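PDB 2WY4: single domain haemoglobin from Campylobacter jejuni, which binds heme and, like other members of the globin family, probably binds oxygen at the heme iron and may take part in nitric oxide detoxification. Local coordinates for residues D11-L16 with A63-E68. Residues are numbered along the deposited sequence; the frame is centred on the assembly and turned at random.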
# COMPACT_ATOMS: atom_id res chain seq x y z
N ASP A 11 -1.86 16.16 0.93
CA ASP A 11 -2.64 16.55 2.09
C ASP A 11 -2.86 15.37 3.01
O ASP A 11 -3.09 15.52 4.19
CB ASP A 11 -4.03 17.08 1.68
CG ASP A 11 -4.01 18.43 0.99
OD1 ASP A 11 -3.01 19.17 1.02
OD2 ASP A 11 -5.02 18.83 0.40
N CYS A 12 -2.81 14.18 2.44
CA CYS A 12 -3.02 12.96 3.21
C CYS A 12 -1.78 12.48 3.94
O CYS A 12 -1.90 11.64 4.84
CB CYS A 12 -3.60 11.86 2.32
SG CYS A 12 -5.32 12.19 1.84
N VAL A 13 -0.60 13.00 3.58
CA VAL A 13 0.62 12.63 4.31
C VAL A 13 0.48 12.80 5.84
O VAL A 13 0.71 11.87 6.59
CB VAL A 13 1.86 13.31 3.73
CG1 VAL A 13 3.07 13.11 4.66
CG2 VAL A 13 2.18 12.75 2.38
N PRO A 14 0.10 13.97 6.32
CA PRO A 14 -0.08 14.14 7.77
C PRO A 14 -1.09 13.20 8.40
O PRO A 14 -0.93 12.77 9.54
CB PRO A 14 -0.56 15.59 7.90
CG PRO A 14 -0.32 16.23 6.62
CD PRO A 14 -0.11 15.22 5.60
N ILE A 15 -2.14 12.88 7.65
CA ILE A 15 -3.16 11.99 8.16
C ILE A 15 -2.57 10.62 8.40
O ILE A 15 -2.85 9.96 9.39
CB ILE A 15 -4.34 11.91 7.15
CG1 ILE A 15 -5.00 13.29 7.00
CG2 ILE A 15 -5.34 10.83 7.56
CD1 ILE A 15 -6.14 13.33 5.95
N LEU A 16 -1.74 10.20 7.46
CA LEU A 16 -1.06 8.94 7.56
C LEU A 16 0.06 8.97 8.61
O LEU A 16 0.34 7.96 9.24
CB LEU A 16 -0.47 8.54 6.21
CG LEU A 16 -1.40 8.26 5.03
CD1 LEU A 16 -0.67 8.35 3.69
CD2 LEU A 16 -1.94 6.90 5.20
N ALA A 63 5.20 6.52 -0.75
CA ALA A 63 4.62 6.68 -2.08
C ALA A 63 3.89 8.03 -2.20
O ALA A 63 4.01 8.73 -3.20
CB ALA A 63 3.66 5.52 -2.36
N ALA A 64 3.12 8.38 -1.18
CA ALA A 64 2.39 9.66 -1.22
C ALA A 64 3.36 10.84 -1.34
O ALA A 64 3.14 11.77 -2.10
CB ALA A 64 1.50 9.79 0.01
N LYS A 65 4.46 10.78 -0.59
CA LYS A 65 5.48 11.82 -0.67
C LYS A 65 6.07 11.95 -2.06
O LYS A 65 6.41 13.05 -2.49
CB LYS A 65 6.64 11.53 0.28
CG LYS A 65 6.37 11.74 1.77
CD LYS A 65 7.50 11.14 2.66
CE LYS A 65 8.88 11.59 2.25
NZ LYS A 65 9.22 13.01 2.54
N ASN A 66 6.16 10.83 -2.77
CA ASN A 66 6.79 10.82 -4.08
C ASN A 66 5.81 10.60 -5.21
O ASN A 66 6.19 10.19 -6.32
CB ASN A 66 7.88 9.74 -4.11
CG ASN A 66 9.02 10.03 -3.15
OD1 ASN A 66 9.16 9.38 -2.10
ND2 ASN A 66 9.80 11.05 -3.49
N ILE A 67 4.55 10.92 -4.95
CA ILE A 67 3.53 10.57 -5.95
C ILE A 67 3.71 11.22 -7.35
O ILE A 67 3.33 10.64 -8.36
CB ILE A 67 2.13 10.84 -5.42
CG1 ILE A 67 1.08 10.13 -6.30
CG2 ILE A 67 1.89 12.33 -5.35
CD1 ILE A 67 1.27 8.63 -6.37
N GLU A 68 4.35 12.39 -7.40
CA GLU A 68 4.63 13.06 -8.68
C GLU A 68 5.78 12.41 -9.44
O GLU A 68 5.92 12.60 -10.64
CB GLU A 68 4.99 14.52 -8.43
CG GLU A 68 3.82 15.35 -7.94
CD GLU A 68 4.23 16.78 -7.61
OE1 GLU A 68 4.66 17.02 -6.47
OE2 GLU A 68 4.16 17.65 -8.51
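Val13 meets Ala64 and Lys65 where helix 4-34 passes the C-terminal end of helix 51-65, and one methyl of the valine does the touching. With CG1 anti to the backbone N (chi1 170°), CG2 lies beside that N and reaches across to 3.9 Å from Ala64 CB. The same methyl lies 4.2 Å from Lys65 N and 4.4 Å from Lys65 CG, so it lies over the Ala64-Lys65 backbone link, beside the alanine methyl and the base of the lysine chain, whose aliphatic part borders the contact on its exposed side. The small Ala64 side chain is consistent with the close approach, 6.5 Å between Val13 CA and Ala64 CA. Helix 4-34 is kinked at Pro14 and Ile15, whose N atoms make no bond to the preceding turn, the proline having no N-H; Leu16 N bonds to Cys12 O at 3.0 Å. One turn on from Val13, Leu16 points its CB toward the other helix as well; buried, it packs on Ile60 and Leu61, carrying the apolar seam back along helix 51-65. That helix gives out just beyond the contact, the backbone turning away at Asn66, and Lys10 NZ donates a hydrogen bond to Ala64 O. As in other globins, residues 11-16 belong to the A-helix part of helix 4-34, which runs on into the B region, and helix 51-65 corresponds to E; helix 113-139 packs against Cys12 and Ala63.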